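PDB 4F4F: threonine synthase from Brucella melitensis bv. 1, which probably catalyses the pyridoxal-phosphate-dependent conversion of O-phospho-L-homoserine and water to L-threonine and phosphate, the last step of threonine biosynthesis. Local coordinates for residues Lys7-Ala15 and Glu322-Ala333; Ile377-Leu387 and Ala426-Leu434. All blocks are in the same frame, centred on the assembly; numbering follows the deposited sequence.

Interaction 1: Lys7-Ala15 and Glu322-Ala333; sequences KYVSTRGEA and ERLLFEAHGRDA
Thr11 sits over one face of the Phe326 ring, its CA above the centre at 3.7 Å from the centroid, in a CH-pi contact, while the CA of Arg331 covers the opposite face nearer the rim. The ring is thus sandwiched between the type I turn Ser10-Gly13 and the loop leaving its own helix. Beside it, Glu322, its chain fully extended with CG anti to the backbone N (chi1 177°), presents its carboxylate to the turn. Arg12 takes it side-on: NE to OE2 of Glu322 and NH2 to OE1 of Glu322, each 2.9 Å and nearly straight at 169°. Thr11 OG1 donates to Glu322 OE2 at 2.6 Å from the other face of that plane, so three bonds fix the buried carboxylate's rotation.

The outer side is looser at Val9, whose CG2 stands 4.3 Å from Phe326 CE2 and 3.8 Å from NH1 of Arg331, a residue whose NE and NH2 hold Glu327 side-on in a salt bridge. The exposed end is close-packed at one point, Ala333 CB lying 3.5 Å from Gly13 CA. Strand 8-10 pairs with strand 35-37, whose Leu36 also touches Phe326, so this small antiparallel sheet leans on helix 321-328; helix 333-346 adds Met340 against Arg12.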
ATOM      1  N   LYS A   7     -16.792  13.700   5.262  1.00 16.52           N
ATOM      2  CA  LYS A   7     -15.970  14.024   6.421  1.00 16.05           C
ATOM      3  C   LYS A   7     -15.199  12.772   6.826  1.00 14.55           C
ATOM      4  O   LYS A   7     -15.574  11.663   6.456  1.00 12.92           O
ATOM      5  CB  LYS A   7     -16.849  14.513   7.584  1.00 16.87           C
ATOM      6  N   TYR A   8     -14.144  12.991   7.606  1.00 13.75           N
ATOM      7  CA  TYR A   8     -13.233  11.970   8.014  1.00 12.48           C
ATOM      8  C   TYR A   8     -13.048  12.066   9.513  1.00 12.07           C
ATOM      9  O   TYR A   8     -12.822  13.143  10.043  1.00 13.10           O
ATOM     10  CB  TYR A   8     -11.898  12.148   7.284  1.00 12.24           C
ATOM     11  CG  TYR A   8     -12.010  11.724   5.836  1.00 11.86           C
ATOM     12  CD1 TYR A   8     -11.754  10.408   5.462  1.00 11.58           C
ATOM     13  CD2 TYR A   8     -12.374  12.633   4.835  1.00 12.54           C
ATOM     14  CE1 TYR A   8     -11.881   9.985   4.137  1.00 11.37           C
ATOM     15  CE2 TYR A   8     -12.542  12.227   3.510  1.00 12.43           C
ATOM     16  CZ  TYR A   8     -12.276  10.910   3.157  1.00 12.05           C
ATOM     17  OH  TYR A   8     -12.399  10.478   1.847  1.00 11.96           O
ATOM     18  N   VAL A   9     -13.172  10.927  10.181  1.00 11.24           N
ATOM     19  CA  VAL A   9     -13.100  10.839  11.633  1.00 11.12           C
ATOM     20  C   VAL A   9     -11.923   9.925  12.036  1.00 10.88           C
ATOM     21  O   VAL A   9     -11.506   9.058  11.255  1.00 10.73           O
ATOM     22  CB  VAL A   9     -14.427  10.312  12.249  1.00 11.24           C
ATOM     23  CG1 VAL A   9     -15.600  11.243  11.837  1.00 12.11           C
ATOM     24  CG2 VAL A   9     -14.672   8.855  11.867  1.00 10.03           C
ATOM     25  N   SER A  10     -11.394  10.121  13.248  1.00 10.63           N
ATOM     26  CA  SER A  10     -10.309   9.287  13.740  1.00 10.68           C
ATOM     27  C   SER A  10     -10.806   8.033  14.409  1.00 10.54           C
ATOM     28  O   SER A  10     -11.792   8.050  15.189  1.00 11.01           O
ATOM     29  CB  SER A  10      -9.461  10.075  14.757  1.00 11.72           C
ATOM     30  OG  SER A  10      -8.449   9.271  15.302  1.00 11.73           O
ATOM     31  N   THR A  11     -10.071   6.960  14.202  1.00 10.35           N
ATOM     32  CA  THR A  11     -10.252   5.765  14.997  1.00 10.41           C
ATOM     33  C   THR A  11     -10.166   5.937  16.528  1.00 10.97           C
ATOM     34  O   THR A  11     -10.616   5.033  17.248  1.00 10.98           O
ATOM     35  CB  THR A  11      -9.257   4.669  14.578  1.00 10.64           C
ATOM     36  OG1 THR A  11      -7.912   5.155  14.725  1.00 10.50           O
ATOM     37  CG2 THR A  11      -9.542   4.180  13.095  1.00 10.44           C
ATOM     38  N   ARG A  12      -9.571   7.021  17.030  1.00 11.33           N
ATOM     39  CA  ARG A  12      -9.436   7.212  18.466  1.00 12.36           C
ATOM     40  C   ARG A  12     -10.404   8.261  19.014  1.00 13.01           C
ATOM     41  O   ARG A  12     -10.376   8.614  20.207  1.00 13.97           O
ATOM     42  CB  ARG A  12      -7.963   7.475  18.858  1.00 12.80           C
ATOM     43  CG  ARG A  12      -7.149   6.199  18.566  1.00 12.41           C
ATOM     44  CD  ARG A  12      -5.734   6.169  19.149  1.00 13.01           C
ATOM     45  NE  ARG A  12      -4.940   5.162  18.429  1.00 13.02           N
ATOM     46  CZ  ARG A  12      -3.669   4.884  18.681  1.00 13.72           C
ATOM     47  NH1 ARG A  12      -3.020   5.557  19.626  1.00 14.00           N
ATOM     48  NH2 ARG A  12      -3.042   3.963  17.949  1.00 14.07           N
ATOM     49  N   GLY A  13     -11.269   8.745  18.134  1.00 13.56           N
ATOM     50  CA  GLY A  13     -12.464   9.522  18.518  1.00 14.47           C
ATOM     51  C   GLY A  13     -12.342  10.950  19.037  1.00 16.10           C
ATOM     52  O   GLY A  13     -13.365  11.519  19.442  1.00 16.74           O
ATOM     53  N   GLU A  14     -11.144  11.521  19.089  1.00 16.33           N
ATOM     54  CA  GLU A  14     -10.978  12.853  19.707  1.00 18.22           C
ATOM     55  C   GLU A  14     -10.087  13.760  18.891  1.00 18.94           C
ATOM     56  O   GLU A  14      -9.359  14.567  19.448  1.00 21.92           O
ATOM     57  CB  GLU A  14     -10.333  12.726  21.087  1.00 19.07           C
ATOM     58  CG  GLU A  14     -10.970  11.657  21.924  1.00 19.38           C
ATOM     59  CD  GLU A  14     -10.473  11.659  23.336  1.00 20.07           C
ATOM     60  OE1 GLU A  14      -9.302  11.325  23.591  1.00 19.83           O
ATOM     61  OE2 GLU A  14     -11.309  11.995  24.170  1.00 22.66           O
ATOM     62  N   ALA A  15     -10.115  13.610  17.589  1.00 18.25           N
ATOM     63  CA  ALA A  15      -9.341  14.436  16.699  1.00 18.01           C
ATOM     64  C   ALA A  15     -10.344  15.275  15.902  1.00 18.36           C
ATOM     65  O   ALA A  15     -11.479  14.901  15.764  1.00 17.30           O
ATOM     66  CB  ALA A  15      -8.508  13.560  15.769  1.00 16.61           C
ATOM     67  N   GLU A 322      -5.687  -1.270  12.837  1.00 11.84           N
ATOM     68  CA  GLU A 322      -6.486  -0.368  13.668  1.00 11.73           C
ATOM     69  C   GLU A 322      -7.734   0.143  12.969  1.00 11.28           C
ATOM     70  O   GLU A 322      -8.752   0.324  13.633  1.00 11.21           O
ATOM     71  CB  GLU A 322      -5.631   0.820  14.185  1.00 11.96           C
ATOM     72  CG  GLU A 322      -6.408   1.857  14.995  1.00 11.98           C
ATOM     73  CD  GLU A 322      -5.536   2.953  15.590  1.00 12.34           C
ATOM     74  OE1 GLU A 322      -4.289   2.819  15.593  1.00 12.67           O
ATOM     75  OE2 GLU A 322      -6.116   3.927  16.083  1.00 12.15           O
ATOM     76  N   ARG A 323      -7.682   0.345  11.649  1.00 10.94           N
ATOM     77  CA  ARG A 323      -8.867   0.790  10.937  1.00 10.86           C
ATOM     78  C   ARG A 323      -9.934  -0.305  11.006  1.00 10.80           C
ATOM     79  O   ARG A 323     -11.125  -0.017  11.281  1.00 10.74           O
ATOM     80  CB  ARG A 323      -8.551   1.195   9.498  1.00 10.78           C
ATOM     81  CG  ARG A 323      -7.937   2.558   9.369  1.00 10.88           C
ATOM     82  CD  ARG A 323      -7.557   2.883   7.923  1.00 10.88           C
ATOM     83  NE  ARG A 323      -7.415   4.325   7.705  1.00 10.90           N
ATOM     84  CZ  ARG A 323      -6.263   4.977   7.593  1.00 11.37           C
ATOM     85  NH1 ARG A 323      -5.083   4.362   7.658  1.00 11.96           N
ATOM     86  NH2 ARG A 323      -6.255   6.281   7.419  1.00 11.53           N
ATOM     87  N   LEU A 324      -9.531  -1.562  10.831  1.00 10.73           N
ATOM     88  CA  LEU A 324     -10.523  -2.629  10.942  1.00 10.81           C
ATOM     89  C   LEU A 324     -11.008  -2.788  12.379  1.00 11.00           C
ATOM     90  O   LEU A 324     -12.211  -3.043  12.605  1.00 10.90           O
ATOM     91  CB  LEU A 324     -10.024  -3.968  10.396  1.00 10.95           C
ATOM     92  CG  LEU A 324     -10.964  -5.191  10.554  1.00 11.16           C
ATOM     93  CD1 LEU A 324     -12.309  -4.959   9.864  1.00 11.13           C
ATOM     94  CD2 LEU A 324     -10.298  -6.440  10.023  1.00 11.34           C
ATOM     95  N   LEU A 325     -10.095  -2.690  13.350  1.00 11.22           N
ATOM     96  CA  LEU A 325     -10.501  -2.760  14.746  1.00 11.60           C
ATOM     97  C   LEU A 325     -11.634  -1.771  15.054  1.00 11.46           C
ATOM     98  O   LEU A 325     -12.581  -2.094  15.755  1.00 11.49           O
ATOM     99  CB  LEU A 325      -9.316  -2.484  15.685  1.00 11.95           C
ATOM    100  CG  LEU A 325      -8.274  -3.586  15.808  1.00 12.38           C
ATOM    101  CD1 LEU A 325      -7.081  -3.156  16.680  1.00 12.87           C
ATOM    102  CD2 LEU A 325      -8.895  -4.862  16.380  1.00 12.59           C
ATOM    103  N   PHE A 326     -11.493  -0.543  14.575  1.00 11.44           N
ATOM    104  CA  PHE A 326     -12.492   0.517  14.799  1.00 11.75           C
ATOM    105  C   PHE A 326     -13.837   0.069  14.243  1.00 11.94           C
ATOM    106  O   PHE A 326     -14.848   0.128  14.947  1.00 12.47           O
ATOM    107  CB  PHE A 326     -12.025   1.811  14.114  1.00 11.57           C
ATOM    108  CG  PHE A 326     -12.875   3.022  14.357  1.00 11.69           C
ATOM    109  CD1 PHE A 326     -13.103   3.492  15.636  1.00 12.22           C
ATOM    110  CD2 PHE A 326     -13.397   3.749  13.282  1.00 11.63           C
ATOM    111  CE1 PHE A 326     -13.849   4.661  15.843  1.00 12.34           C
ATOM    112  CE2 PHE A 326     -14.124   4.908  13.478  1.00 11.77           C
ATOM    113  CZ  PHE A 326     -14.360   5.364  14.763  1.00 12.09           C
ATOM    114  N   GLU A 327     -13.847  -0.413  13.006  1.00 12.08           N
ATOM    115  CA  GLU A 327     -15.102  -0.838  12.385  1.00 12.54           C
ATOM    116  C   GLU A 327     -15.725  -2.037  13.125  1.00 12.68           C
ATOM    117  O   GLU A 327     -16.942  -2.080  13.365  1.00 13.18           O
ATOM    118  CB  GLU A 327     -14.871  -1.181  10.902  1.00 12.87           C
ATOM    119  CG  GLU A 327     -14.325  -0.026  10.073  1.00 13.35           C
ATOM    120  CD  GLU A 327     -15.332   1.041   9.792  1.00 14.32           C
ATOM    121  OE1 GLU A 327     -16.449   1.027  10.405  1.00 16.45           O
ATOM    122  OE2 GLU A 327     -14.992   1.930   8.985  1.00 15.86           O
ATOM    123  N   ALA A 328     -14.878  -2.991  13.502  1.00 12.84           N
ATOM    124  CA  ALA A 328     -15.308  -4.209  14.159  1.00 13.27           C
ATOM    125  C   ALA A 328     -15.928  -3.950  15.557  1.00 13.71           C
ATOM    126  O   ALA A 328     -16.804  -4.715  15.992  1.00 13.88           O
ATOM    127  CB  ALA A 328     -14.173  -5.205  14.236  1.00 13.08           C
ATOM    128  N   HIS A 329     -15.497  -2.861  16.219  1.00 13.58           N
ATOM    129  CA  HIS A 329     -16.017  -2.476  17.536  1.00 14.23           C
ATOM    130  C   HIS A 329     -17.183  -1.538  17.412  1.00 14.14           C
ATOM    131  O   HIS A 329     -17.530  -0.840  18.353  1.00 14.12           O
ATOM    132  CB  HIS A 329     -14.904  -1.839  18.382  1.00 14.33           C
ATOM    133  CG  HIS A 329     -13.865  -2.832  18.863  1.00 14.79           C
ATOM    134  ND1 HIS A 329     -12.915  -3.342  18.044  1.00 14.72           N
ATOM    135  CD2 HIS A 329     -13.661  -3.413  20.107  1.00 15.45           C
ATOM    136  CE1 HIS A 329     -12.150  -4.210  18.732  1.00 15.17           C
ATOM    137  NE2 HIS A 329     -12.616  -4.275  19.991  1.00 15.57           N
ATOM    138  N   GLY A 330     -17.751  -1.455  16.223  1.00 13.84           N
ATOM    139  CA  GLY A 330     -18.842  -0.542  15.971  1.00 14.41           C
ATOM    140  C   GLY A 330     -18.470   0.909  16.196  1.00 14.27           C
ATOM    141  O   GLY A 330     -19.277   1.686  16.665  1.00 15.12           O
ATOM    142  N   ARG A 331     -17.254   1.256  15.818  1.00 13.91           N
ATOM    143  CA  ARG A 331     -16.708   2.600  15.903  1.00 13.48           C
ATOM    144  C   ARG A 331     -16.684   3.133  17.345  1.00 13.84           C
ATOM    145  O   ARG A 331     -16.845   4.325  17.603  1.00 14.09           O
ATOM    146  CB  ARG A 331     -17.414   3.506  14.894  1.00 13.52           C
ATOM    147  CG  ARG A 331     -17.156   3.088  13.448  1.00 13.25           C
ATOM    148  CD  ARG A 331     -17.426   4.219  12.475  1.00 13.24           C
ATOM    149  NE  ARG A 331     -16.836   3.967  11.176  1.00 12.99           N
ATOM    150  CZ  ARG A 331     -16.622   4.899  10.240  1.00 13.36           C
ATOM    151  NH1 ARG A 331     -16.956   6.167  10.432  1.00 13.67           N
ATOM    152  NH2 ARG A 331     -16.066   4.559   9.080  1.00 13.33           N
ATOM    153  N   ASP A 332     -16.419   2.219  18.284  1.00 13.79           N
ATOM    154  CA  ASP A 332     -16.227   2.544  19.694  1.00 14.29           C
ATOM    155  C   ASP A 332     -14.745   2.970  19.876  1.00 13.84           C
ATOM    156  O   ASP A 332     -13.849   2.139  20.001  1.00 13.61           O
ATOM    157  CB  ASP A 332     -16.592   1.308  20.543  1.00 15.04           C
ATOM    158  CG  ASP A 332     -16.388   1.496  22.039  1.00 16.07           C
ATOM    159  OD1 ASP A 332     -15.780   2.497  22.467  1.00 15.94           O
ATOM    160  OD2 ASP A 332     -16.810   0.559  22.790  1.00 16.78           O
ATOM    161  N   ALA A 333     -14.519   4.276  19.849  1.00 13.53           N
ATOM    162  CA  ALA A 333     -13.191   4.854  19.957  1.00 13.40           C
ATOM    163  C   ALA A 333     -12.523   4.553  21.293  1.00 13.66           C
ATOM    164  O   ALA A 333     -11.299   4.344  21.347  1.00 13.56           O
ATOM    165  CB  ALA A 333     -13.246   6.344  19.721  1.00 13.29           C
TER

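Interaction 2: Ile377-Leu387 and Ala426-Leu434; sequences IESVLSKDGYL and AACGVEPQL
This is a small apolar surface contact, in which the end of helix 370-384 and the residues just after it pack against the end of helix 421-428 and the extended chain that follows. Both helices give way to a glycine of positive phi, Gly385 and Gly429, and the chain beyond each turn supplies part of the interface.

Cys428 is at the centre. Its SG, placed between the backbone N and the carbonyl carbon (chi1 69°), points into a group of aliphatic branches: CD1 of Leu387 at 3.7 Å from SG of Cys428, CD2 of Leu381 at 3.8 Å from the same sulfur, and CG2 of Ile377 slightly farther off. Toward the start of segment 377-387, Ile377 rests its CD1 on Ala427 CB, 3.9 Å away, and at the exposed rim Glu378 CB lies 3.6 Å from the O of Ala427. At the other end the two branches of Leu387 divide their work: CD1 serves the sulfur, while CD2 meets Val430 CG1 tip to tip at 4.0 Å and also touches CB of Pro432, the two side chains crossing at about a right angle. Leu381 CD2 likewise has two neighbours, lying 3.7 Å from Val430 CG2. Outside the segments, Val424 and Pro417 extend the apolar patch around Leu387.

With neither salt bridges nor hydrogen bonds between the two segments, the fit depends on aliphatic carbons and one sulfur, which implies cohesion by dispersion and exclusion of water.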
ATOM      1  N   ILE A 377       5.761 -21.181  -6.051  1.00 17.67           N
ATOM      2  CA  ILE A 377       6.354 -20.600  -7.293  1.00 17.87           C
ATOM      3  C   ILE A 377       6.657 -21.711  -8.302  1.00 19.04           C
ATOM      4  O   ILE A 377       6.301 -21.631  -9.466  1.00 18.60           O
ATOM      5  CB  ILE A 377       7.636 -19.755  -7.045  1.00 17.95           C
ATOM      6  CG1 ILE A 377       7.339 -18.524  -6.155  1.00 17.20           C
ATOM      7  CG2 ILE A 377       8.249 -19.336  -8.382  1.00 17.86           C
ATOM      8  CD1 ILE A 377       8.574 -17.806  -5.642  1.00 17.78           C
ATOM      9  N   GLU A 378       7.307 -22.769  -7.841  1.00 20.99           N
ATOM     10  CA  GLU A 378       7.708 -23.836  -8.736  1.00 22.52           C
ATOM     11  C   GLU A 378       6.505 -24.570  -9.344  1.00 22.03           C
ATOM     12  O   GLU A 378       6.505 -24.804 -10.541  1.00 21.61           O
ATOM     13  CB  GLU A 378       8.663 -24.795  -8.029  1.00 24.73           C
ATOM     14  CG  GLU A 378       9.435 -25.684  -8.988  1.00 27.25           C
ATOM     15  CD  GLU A 378       8.651 -26.896  -9.419  1.00 29.45           C
ATOM     16  OE1 GLU A 378       7.665 -27.256  -8.731  1.00 31.71           O
ATOM     17  OE2 GLU A 378       9.027 -27.511 -10.434  1.00 33.48           O
ATOM     18  N   SER A 379       5.469 -24.880  -8.551  1.00 21.81           N
ATOM     19  CA  SER A 379       4.303 -25.594  -9.093  1.00 21.82           C
ATOM     20  C   SER A 379       3.506 -24.754 -10.075  1.00 20.37           C
ATOM     21  O   SER A 379       3.120 -25.265 -11.101  1.00 20.23           O
ATOM     22  CB  SER A 379       3.334 -26.171  -8.032  1.00 22.24           C
ATOM     23  OG  SER A 379       2.700 -25.161  -7.320  1.00 22.89           O
ATOM     24  N   VAL A 380       3.247 -23.492  -9.753  1.00 19.21           N
ATOM     25  CA  VAL A 380       2.520 -22.613 -10.685  1.00 18.51           C
ATOM     26  C   VAL A 380       3.293 -22.411 -12.013  1.00 18.65           C
ATOM     27  O   VAL A 380       2.690 -22.420 -13.094  1.00 18.10           O
ATOM     28  CB  VAL A 380       2.105 -21.284 -10.041  1.00 17.54           C
ATOM     29  CG1 VAL A 380       1.383 -20.405 -11.044  1.00 16.93           C
ATOM     30  CG2 VAL A 380       1.183 -21.538  -8.850  1.00 17.22           C
ATOM     31  N   LEU A 381       4.617 -22.279 -11.954  1.00 19.06           N
ATOM     32  CA  LEU A 381       5.410 -22.232 -13.202  1.00 19.54           C
ATOM     33  C   LEU A 381       5.248 -23.530 -13.972  1.00 20.20           C
ATOM     34  O   LEU A 381       4.982 -23.527 -15.177  1.00 20.12           O
ATOM     35  CB  LEU A 381       6.887 -21.979 -12.935  1.00 19.83           C
ATOM     36  CG  LEU A 381       7.737 -21.773 -14.189  1.00 20.13           C
ATOM     37  CD1 LEU A 381       7.303 -20.585 -15.034  1.00 19.44           C
ATOM     38  CD2 LEU A 381       9.169 -21.611 -13.763  1.00 20.44           C
ATOM     39  N   SER A 382       5.386 -24.645 -13.270  1.00 21.62           N
ATOM     40  CA  SER A 382       5.278 -25.965 -13.914  1.00 22.81           C
ATOM     41  C   SER A 382       3.912 -26.231 -14.532  1.00 22.27           C
ATOM     42  O   SER A 382       3.830 -26.706 -15.668  1.00 21.65           O
ATOM     43  CB  SER A 382       5.593 -27.106 -12.950  1.00 24.27           C
ATOM     44  OG  SER A 382       6.978 -27.118 -12.743  1.00 26.65           O
ATOM     45  N   LYS A 383       2.859 -25.972 -13.754  1.00 21.82           N
ATOM     46  CA  LYS A 383       1.517 -26.335 -14.184  1.00 22.04           C
ATOM     47  C   LYS A 383       0.929 -25.325 -15.150  1.00 20.62           C
ATOM     48  O   LYS A 383       0.226 -25.732 -16.052  1.00 21.06           O
ATOM     49  CB  LYS A 383       0.587 -26.543 -13.007  1.00 22.95           C
ATOM     50  CG  LYS A 383       1.007 -27.683 -12.097  1.00 25.31           C
ATOM     51  CD  LYS A 383       1.009 -29.031 -12.797  1.00 27.34           C
ATOM     52  CE  LYS A 383       1.397 -30.179 -11.875  1.00 30.00           C
ATOM     53  NZ  LYS A 383       0.490 -30.281 -10.691  1.00 31.88           N
ATOM     54  N   ASP A 384       1.221 -24.032 -14.982  1.00 19.08           N
ATOM     55  CA  ASP A 384       0.618 -22.998 -15.825  1.00 18.37           C
ATOM     56  C   ASP A 384       1.566 -22.233 -16.748  1.00 18.36           C
ATOM     57  O   ASP A 384       1.110 -21.491 -17.591  1.00 18.08           O
ATOM     58  CB  ASP A 384      -0.096 -21.957 -14.944  1.00 17.38           C
ATOM     59  CG  ASP A 384      -1.377 -22.463 -14.327  1.00 17.18           C
ATOM     60  OD1 ASP A 384      -1.857 -23.585 -14.661  1.00 17.27           O
ATOM     61  OD2 ASP A 384      -1.948 -21.681 -13.508  1.00 16.54           O
ATOM     62  N   GLY A 385       2.876 -22.349 -16.566  1.00 18.60           N
ATOM     63  CA  GLY A 385       3.796 -21.498 -17.312  1.00 18.61           C
ATOM     64  C   GLY A 385       3.863 -20.073 -16.762  1.00 17.95           C
ATOM     65  O   GLY A 385       4.406 -19.199 -17.409  1.00 17.98           O
ATOM     66  N   TYR A 386       3.298 -19.858 -15.575  1.00 17.58           N
ATOM     67  CA  TYR A 386       3.165 -18.564 -14.963  1.00 17.09           C
ATOM     68  C   TYR A 386       4.131 -18.358 -13.788  1.00 17.12           C
ATOM     69  O   TYR A 386       4.197 -19.159 -12.867  1.00 17.56           O
ATOM     70  CB  TYR A 386       1.698 -18.313 -14.522  1.00 16.67           C
ATOM     71  CG  TYR A 386       1.463 -16.922 -14.046  1.00 16.25           C
ATOM     72  CD1 TYR A 386       1.246 -15.883 -14.943  1.00 16.40           C
ATOM     73  CD2 TYR A 386       1.501 -16.606 -12.696  1.00 16.43           C
ATOM     74  CE1 TYR A 386       1.060 -14.579 -14.520  1.00 15.86           C
ATOM     75  CE2 TYR A 386       1.356 -15.284 -12.269  1.00 16.01           C
ATOM     76  CZ  TYR A 386       1.125 -14.284 -13.189  1.00 15.91           C
ATOM     77  OH  TYR A 386       0.965 -12.977 -12.764  1.00 15.86           O
ATOM     78  N   LEU A 387       4.879 -17.251 -13.829  1.00 16.87           N
ATOM     79  CA  LEU A 387       5.943 -17.006 -12.882  1.00 16.89           C
ATOM     80  C   LEU A 387       5.500 -15.987 -11.819  1.00 16.33           C
ATOM     81  O   LEU A 387       5.225 -14.839 -12.142  1.00 16.26           O
ATOM     82  CB  LEU A 387       7.164 -16.464 -13.609  1.00 17.32           C
ATOM     83  CG  LEU A 387       8.403 -16.337 -12.731  1.00 17.70           C
ATOM     84  CD1 LEU A 387       8.887 -17.694 -12.191  1.00 18.20           C
ATOM     85  CD2 LEU A 387       9.484 -15.639 -13.550  1.00 18.19           C
ATOM     86  N   ALA A 426      15.977 -19.235  -6.704  1.00 24.79           N
ATOM     87  CA  ALA A 426      16.097 -20.295  -5.694  1.00 25.26           C
ATOM     88  C   ALA A 426      14.891 -21.242  -5.761  1.00 24.55           C
ATOM     89  O   ALA A 426      15.048 -22.438  -5.658  1.00 24.87           O
ATOM     90  CB  ALA A 426      16.239 -19.705  -4.287  1.00 25.27           C
ATOM     91  N   ALA A 427      13.701 -20.703  -5.987  1.00 23.34           N
ATOM     92  CA  ALA A 427      12.486 -21.516  -5.980  1.00 23.14           C
ATOM     93  C   ALA A 427      12.346 -22.395  -7.202  1.00 23.42           C
ATOM     94  O   ALA A 427      11.897 -23.533  -7.094  1.00 24.12           O
ATOM     95  CB  ALA A 427      11.244 -20.627  -5.856  1.00 21.58           C
ATOM     96  N   CYS A 428      12.680 -21.870  -8.366  1.00 23.32           N
ATOM     97  CA  CYS A 428      12.348 -22.563  -9.612  1.00 23.91           C
ATOM     98  C   CYS A 428      13.411 -22.546 -10.672  1.00 25.07           C
ATOM     99  O   CYS A 428      13.184 -23.065 -11.742  1.00 25.27           O
ATOM    100  CB  CYS A 428      11.062 -21.959 -10.202  1.00 22.77           C
ATOM    101  SG  CYS A 428      11.191 -20.263 -10.832  1.00 21.89           S
ATOM    102  N   GLY A 429      14.561 -21.938 -10.399  1.00 26.29           N
ATOM    103  CA  GLY A 429      15.646 -21.893 -11.371  1.00 27.48           C
ATOM    104  C   GLY A 429      15.544 -20.861 -12.476  1.00 27.87           C
ATOM    105  O   GLY A 429      16.446 -20.776 -13.314  1.00 28.48           O
ATOM    106  N   VAL A 430      14.463 -20.091 -12.530  1.00 28.13           N
ATOM    107  CA  VAL A 430      14.335 -19.072 -13.570  1.00 28.75           C
ATOM    108  C   VAL A 430      14.900 -17.743 -13.058  1.00 29.27           C
ATOM    109  O   VAL A 430      14.641 -17.347 -11.915  1.00 28.60           O
ATOM    110  CB  VAL A 430      12.874 -18.899 -14.006  1.00 29.05           C
ATOM    111  CG1 VAL A 430      12.691 -17.617 -14.821  1.00 28.72           C
ATOM    112  CG2 VAL A 430      12.420 -20.125 -14.783  1.00 29.48           C
ATOM    113  N   GLU A 431      15.712 -17.085 -13.885  1.00 29.76           N
ATOM    114  CA  GLU A 431      16.151 -15.730 -13.584  1.00 30.48           C
ATOM    115  C   GLU A 431      15.117 -14.829 -14.257  1.00 28.94           C
ATOM    116  O   GLU A 431      15.095 -14.751 -15.473  1.00 28.44           O
ATOM    117  CB  GLU A 431      17.567 -15.464 -14.130  1.00 33.48           C
ATOM    118  CG  GLU A 431      18.186 -14.121 -13.729  1.00 35.22           C
ATOM    119  CD  GLU A 431      18.156 -13.826 -12.240  1.00 36.31           C
ATOM    120  OE1 GLU A 431      18.443 -14.717 -11.406  1.00 39.63           O
ATOM    121  OE2 GLU A 431      17.846 -12.670 -11.890  1.00 37.50           O
ATOM    122  N   PRO A 432      14.238 -14.177 -13.476  1.00 27.24           N
ATOM    123  CA  PRO A 432      13.148 -13.451 -14.154  1.00 26.37           C
ATOM    124  C   PRO A 432      13.683 -12.302 -15.006  1.00 26.58           C
ATOM    125  O   PRO A 432      14.748 -11.795 -14.739  1.00 27.40           O
ATOM    126  CB  PRO A 432      12.276 -12.941 -13.014  1.00 25.78           C
ATOM    127  CG  PRO A 432      13.090 -13.054 -11.782  1.00 26.33           C
ATOM    128  CD  PRO A 432      14.154 -14.095 -12.006  1.00 27.17           C
ATOM    129  N   GLN A 433      12.945 -11.917 -16.034  1.00 26.55           N
ATOM    130  CA  GLN A 433      13.375 -10.855 -16.933  1.00 27.00           C
ATOM    131  C   GLN A 433      12.520  -9.600 -16.708  1.00 26.24           C
ATOM    132  O   GLN A 433      11.287  -9.675 -16.549  1.00 25.39           O
ATOM    133  CB  GLN A 433      13.297 -11.332 -18.383  1.00 27.23           C
ATOM    134  N   LEU A 434      13.174  -8.443 -16.685  1.00 26.36           N
ATOM    135  CA  LEU A 434      12.482  -7.162 -16.580  1.00 25.79           C
ATOM    136  C   LEU A 434      11.604  -6.962 -17.794  1.00 24.69           C
ATOM    137  O   LEU A 434      11.910  -7.474 -18.860  1.00 24.49           O
ATOM    138  CB  LEU A 434      13.491  -6.014 -16.497  1.00 26.73           C
ATOM    139  CG  LEU A 434      14.294  -5.889 -15.202  1.00 26.86           C
ATOM    140  CD1 LEU A 434      15.602  -5.143 -15.466  1.00 28.17           C
ATOM    141  CD2 LEU A 434      13.471  -5.188 -14.126  1.00 26.18           C
TER

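In the fold
The two contacts lie on opposite sides of the chain's centre, with centres about 42 Å apart and nearest atoms about 26 Å apart, and they share no helix or strand. Interaction 1 is the more buried: half its touching residues are buried, and it joins the N-terminal region to the pyridoxal-phosphate-dependent enzyme region, with Arg323 near the cofactor-binding Phe262. Interaction 2 is a surface contact between two helix ends in the C-terminal part of the chain. Their chemistry differs with their place: the more buried site combines an ionic pair with an aromatic ring, whereas the surface site is mostly aliphatic around one sulfur.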